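Local coordinates for urocanate hydratase (Paenibacillus sp. Soil724D2, PDB 7NED), which probably hydrates thiourocanate in bacterial ergothioneine catabolism, as a urocanase-family lyase that carries bound NAD+, at residues Glu141-Ile146 with Pro173-Leu178; Leu202-Arg207 with Leu213-Glu218. All coordinates share one frame; numbering follows the deposited sequence.

Contact 1 (Glu141-Ile146 with Pro173-Leu178); sequences EIFQSI and PLAGTL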
# COMPACT_ATOMS: atom_id res chain seq x y z
N GLU A 141 -28.85 -6.64 5.45
CA GLU A 141 -28.57 -7.82 4.63
C GLU A 141 -27.95 -8.95 5.45
O GLU A 141 -28.17 -10.13 5.16
CB GLU A 141 -27.62 -7.47 3.47
CG GLU A 141 -28.21 -6.59 2.32
CD GLU A 141 -29.56 -7.09 1.77
OE1 GLU A 141 -30.45 -6.22 1.48
OE2 GLU A 141 -29.72 -8.33 1.63
N ILE A 142 -27.16 -8.62 6.48
CA ILE A 142 -26.70 -9.67 7.40
C ILE A 142 -27.89 -10.32 8.09
O ILE A 142 -28.00 -11.56 8.14
CB ILE A 142 -25.72 -9.11 8.44
CG1 ILE A 142 -24.42 -8.65 7.80
CG2 ILE A 142 -25.45 -10.16 9.54
CD1 ILE A 142 -23.55 -7.76 8.71
N PHE A 143 -28.77 -9.50 8.68
CA PHE A 143 -29.93 -10.05 9.37
C PHE A 143 -30.80 -10.87 8.42
O PHE A 143 -31.27 -11.96 8.78
CB PHE A 143 -30.74 -8.93 10.02
CG PHE A 143 -30.05 -8.26 11.19
CD1 PHE A 143 -29.03 -8.89 11.87
CD2 PHE A 143 -30.43 -7.00 11.61
CE1 PHE A 143 -28.38 -8.27 12.95
CE2 PHE A 143 -29.79 -6.37 12.69
CZ PHE A 143 -28.76 -7.02 13.35
N GLN A 144 -30.99 -10.39 7.18
CA GLN A 144 -31.83 -11.14 6.23
C GLN A 144 -31.17 -12.44 5.79
O GLN A 144 -31.87 -13.45 5.61
CB GLN A 144 -32.19 -10.30 5.01
CG GLN A 144 -33.19 -9.15 5.32
CD GLN A 144 -34.56 -9.63 5.82
OE1 GLN A 144 -34.67 -10.24 6.89
NE2 GLN A 144 -35.60 -9.33 5.06
N SER A 145 -29.85 -12.44 5.60
CA SER A 145 -29.13 -13.67 5.30
C SER A 145 -29.29 -14.70 6.42
O SER A 145 -29.58 -15.88 6.17
CB SER A 145 -27.65 -13.35 5.04
OG SER A 145 -26.93 -14.55 4.84
N ILE A 146 -29.14 -14.25 7.66
CA ILE A 146 -29.39 -15.13 8.80
C ILE A 146 -30.82 -15.66 8.77
O ILE A 146 -31.05 -16.85 9.03
CB ILE A 146 -29.08 -14.38 10.11
CG1 ILE A 146 -27.58 -14.10 10.23
CG2 ILE A 146 -29.64 -15.13 11.33
CD1 ILE A 146 -27.22 -13.20 11.44
N PRO A 173 -30.41 -0.90 15.44
CA PRO A 173 -31.83 -1.02 15.81
C PRO A 173 -32.75 -0.87 14.62
O PRO A 173 -33.76 -1.58 14.52
CB PRO A 173 -32.03 0.10 16.85
CG PRO A 173 -30.85 0.99 16.71
CD PRO A 173 -29.72 0.14 16.23
N LEU A 174 -32.43 0.04 13.69
CA LEU A 174 -33.28 0.19 12.52
C LEU A 174 -33.11 -0.97 11.55
O LEU A 174 -34.09 -1.45 10.97
CB LEU A 174 -32.99 1.51 11.84
CG LEU A 174 -34.00 1.98 10.82
CD1 LEU A 174 -35.49 1.97 11.37
CD2 LEU A 174 -33.59 3.38 10.41
N ALA A 175 -31.89 -1.45 11.36
CA ALA A 175 -31.73 -2.67 10.58
C ALA A 175 -32.55 -3.79 11.20
O ALA A 175 -33.23 -4.53 10.49
CB ALA A 175 -30.25 -3.07 10.49
N GLY A 176 -32.50 -3.91 12.53
CA GLY A 176 -33.27 -4.96 13.19
C GLY A 176 -34.76 -4.83 12.94
O GLY A 176 -35.40 -5.78 12.50
N THR A 177 -35.33 -3.65 13.18
CA THR A 177 -36.79 -3.57 13.03
C THR A 177 -37.23 -3.58 11.56
O THR A 177 -38.32 -4.09 11.25
CB THR A 177 -37.35 -2.34 13.74
OG1 THR A 177 -36.78 -1.15 13.20
CG2 THR A 177 -37.11 -2.43 15.25
N LEU A 178 -36.42 -3.05 10.64
CA LEU A 178 -36.74 -3.21 9.23
C LEU A 178 -36.86 -4.67 8.84
O LEU A 178 -37.63 -5.02 7.93
CB LEU A 178 -35.68 -2.51 8.36
CG LEU A 178 -35.78 -0.98 8.38
CD1 LEU A 178 -34.59 -0.37 7.73
CD2 LEU A 178 -37.06 -0.46 7.69
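The ring of Phe143 reaches from one helix to the backbone of another, ending against Ala175 and Gly176. Its CD2-CE2 side does the touching: CE2 comes 3.7 Å from Gly176 N, and CD2 is 3.9 Å from Ala175 C. Both of these backbone atoms sit at the ring's edge, near its plane, so the phenyl group meets the second helix rim-first instead of lying flat on it. The methyl of Ala175 adds the one apolar side-chain contact, with its CB 4.0 Å from Phe143 CE2. No hydrogen bond crosses between the two segments; the pairing is van der Waals packing alone, over a modest 107 Å² of buried surface.

The ring edge lies against the main chain at Gly176, and the CA atoms of Phe143 and Gly176 are 7.2 Å apart. Both helices, 133-150 and 172-178, belong to the Rossmann-like domain of urocanase, and strand 159-163 of its parallel sheet lies between them in sequence. Phe143 is directed to the neighbour by a CG anti to its carbonyl carbon (chi1 -69°). Cutting the ring back to an alanine is likely to open a gap beside the Gly176 backbone and leave the Ala175 methyl without its aromatic neighbour.

Earlier on helix 133-150, Ile136 and Thr139 also touch Ala175, so its methyl packs against more than the phenyl ring. Neighbouring flanks of that helix are covered by helix 335-344 and strand 309-312, where Ile142 meets Leu340 and Phe311 and Ile146 meets Phe339.

Contact 2 (Leu202-Arg207 with Leu213-Glu218); sequences LQRKTR and LLWIEE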
# COMPACT_ATOMS: atom_id res chain seq x y z
N LEU A 202 -33.99 4.45 16.90
CA LEU A 202 -34.30 3.66 18.07
C LEU A 202 -35.74 3.94 18.50
O LEU A 202 -36.18 5.09 18.52
CB LEU A 202 -33.32 4.01 19.18
CG LEU A 202 -33.47 3.16 20.42
CD1 LEU A 202 -33.27 1.72 20.05
CD2 LEU A 202 -32.44 3.60 21.49
N GLN A 203 -36.46 2.89 18.87
CA GLN A 203 -37.88 3.08 19.22
C GLN A 203 -38.08 3.35 20.70
O GLN A 203 -38.89 4.22 21.07
CB GLN A 203 -38.69 1.86 18.82
CG GLN A 203 -39.03 1.84 17.34
CD GLN A 203 -39.66 0.53 16.89
OE1 GLN A 203 -39.88 -0.37 17.72
NE2 GLN A 203 -39.95 0.40 15.59
N ARG A 204 -37.40 2.60 21.56
CA ARG A 204 -37.60 2.65 23.00
C ARG A 204 -36.25 2.64 23.72
O ARG A 204 -35.27 2.11 23.19
CB ARG A 204 -38.41 1.46 23.53
CG ARG A 204 -39.79 1.38 22.97
CD ARG A 204 -40.55 0.19 23.54
NE ARG A 204 -41.80 0.00 22.84
CZ ARG A 204 -42.59 -1.07 22.96
NH1 ARG A 204 -42.28 -2.06 23.81
NH2 ARG A 204 -43.67 -1.14 22.24
N LYS A 205 -36.21 3.19 24.93
CA LYS A 205 -35.01 3.15 25.77
C LYS A 205 -35.41 2.82 27.20
O LYS A 205 -36.54 3.06 27.62
CB LYS A 205 -34.23 4.47 25.73
CG LYS A 205 -34.89 5.56 26.59
CD LYS A 205 -34.06 6.85 26.65
CE LYS A 205 -34.33 7.65 27.93
NZ LYS A 205 -33.42 8.83 28.09
N THR A 206 -34.47 2.27 27.95
CA THR A 206 -34.71 1.98 29.35
C THR A 206 -33.36 1.83 30.02
O THR A 206 -32.34 1.59 29.36
CB THR A 206 -35.54 0.72 29.51
OG1 THR A 206 -35.75 0.46 30.90
CG2 THR A 206 -34.79 -0.49 28.87
N ARG A 207 -33.36 1.96 31.35
CA ARG A 207 -32.18 1.61 32.14
C ARG A 207 -32.35 0.29 32.86
O ARG A 207 -31.42 -0.18 33.52
CB ARG A 207 -31.84 2.72 33.14
CG ARG A 207 -31.36 3.99 32.45
CD ARG A 207 -31.07 5.08 33.45
NE ARG A 207 -30.91 6.39 32.82
CZ ARG A 207 -29.75 7.03 32.73
NH1 ARG A 207 -28.65 6.48 33.23
NH2 ARG A 207 -29.69 8.22 32.15
N LEU A 213 -36.32 -6.73 28.65
CA LEU A 213 -36.68 -8.10 28.28
C LEU A 213 -38.20 -8.27 28.21
O LEU A 213 -38.70 -9.02 27.37
CB LEU A 213 -36.10 -9.11 29.26
CG LEU A 213 -34.57 -9.24 29.30
CD1 LEU A 213 -34.12 -9.98 30.55
CD2 LEU A 213 -34.05 -9.94 28.04
N LEU A 214 -38.94 -7.57 29.08
CA LEU A 214 -40.39 -7.61 28.99
C LEU A 214 -40.86 -7.09 27.63
O LEU A 214 -41.70 -7.72 26.97
CB LEU A 214 -41.02 -6.80 30.12
CG LEU A 214 -42.51 -6.53 29.99
CD1 LEU A 214 -43.25 -7.86 30.17
CD2 LEU A 214 -43.00 -5.50 31.00
N TRP A 215 -40.34 -5.93 27.21
CA TRP A 215 -40.64 -5.41 25.88
C TRP A 215 -40.24 -6.38 24.76
O TRP A 215 -41.00 -6.59 23.80
CB TRP A 215 -39.92 -4.07 25.70
CG TRP A 215 -40.50 -2.97 26.50
CD1 TRP A 215 -41.69 -2.96 27.16
CD2 TRP A 215 -39.87 -1.70 26.78
NE1 TRP A 215 -41.87 -1.75 27.80
CE2 TRP A 215 -40.77 -0.97 27.59
CE3 TRP A 215 -38.64 -1.13 26.44
CZ2 TRP A 215 -40.48 0.32 28.05
CZ3 TRP A 215 -38.35 0.16 26.88
CH2 TRP A 215 -39.26 0.87 27.69
N ILE A 216 -39.06 -6.97 24.86
CA ILE A 216 -38.64 -7.93 23.83
C ILE A 216 -39.59 -9.11 23.82
O ILE A 216 -39.99 -9.60 22.77
CB ILE A 216 -37.20 -8.40 24.07
CG1 ILE A 216 -36.18 -7.25 23.92
CG2 ILE A 216 -36.93 -9.60 23.15
CD1 ILE A 216 -36.07 -6.63 22.51
N GLU A 217 -39.98 -9.58 25.00
CA GLU A 217 -40.85 -10.75 25.06
C GLU A 217 -42.21 -10.47 24.42
O GLU A 217 -42.71 -11.27 23.62
CB GLU A 217 -41.01 -11.20 26.51
CG GLU A 217 -41.75 -12.50 26.61
CD GLU A 217 -41.70 -13.09 27.99
OE1 GLU A 217 -41.94 -14.31 28.07
OE2 GLU A 217 -41.43 -12.35 28.97
N GLU A 218 -42.82 -9.34 24.77
CA GLU A 218 -44.09 -8.97 24.17
C GLU A 218 -44.01 -8.92 22.65
O GLU A 218 -44.94 -9.34 21.96
CB GLU A 218 -44.55 -7.63 24.71
CG GLU A 218 -45.99 -7.35 24.44
CD GLU A 218 -46.46 -6.14 25.20
OE1 GLU A 218 -45.69 -5.13 25.21
OE2 GLU A 218 -47.60 -6.18 25.75
O HOH W 1 -42.90 -4.50 23.23
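Strand 204-206 and segment 213-218 of helix 209-222 run roughly antiparallel, with 147° between their directions and their axes 10.6 Å apart at closest approach. Arg204 and Trp215 hold the nearest CA pair, and the gap between the backbones is bridged by side chains and one water. The indole of Trp215 reaches back to the strand, where the end of its six-membered ring meets the backbone of Lys205: CH2 lies 3.5 Å from Lys205 O, which sits at the ring's edge.

Arg204 runs across one face of the indole. Its chain is extended from CG to NE (chi3 -171°), which lays CD over the six-membered ring in a CH-pi contact, 3.9 Å from that ring's centroid, and carries the guanidinium on to the five-membered ring. There the guanidinium stands over the indole face in a cation-pi contact, presenting its own edge: the two planes are 79° apart and NH1 is 3.4 Å from Trp215 CG. The pair belongs to a beta-alpha-beta unit of the Rossmann-like domain, in which helix 209-222 connects strand 204-206, at the border of the parallel sheet, to the adjacent strand 226-231. Val228 of that second strand also touches Trp215.

NH1 is held from another direction by a water, to which it donates over 2.6 Å. The same water donates to Trp215 O (2.9 Å) and, weakly, to Glu218 OE1, so the opposite charges of Arg204 and Glu218 are at most loosely connected through the water and do not touch directly. Thr206 adds its CB, 3.9 Å from Trp215 CZ3, while its OG1 bonds to Glu211 and to Ser208 N near the start of the helix. The side chain of Lys205 starts out away from the helix, and its NZ forms salt bridges with Asp194 and Glu190.

Contacts 1 and 2 follow one another along the chain within the Rossmann-like domain, and their centres are about 17 Å apart. They meet where helix 172-178 passes the start of segment 202-207: Pro173 CB lies 3.8 Å from Leu202 CD1, and Thr177 CG2 is 4.0 Å from Gln203 NE2. The helix that receives the Phe143 ring in contact 1 therefore also packs on the residues leading into the strand of contact 2. Neither contact reaches the ligands. The Ala175 side chain is about 12 Å from the bound NAD and about 13 Å from the urocanate, while the Lys205 side chain is about 13 Å from the NAD.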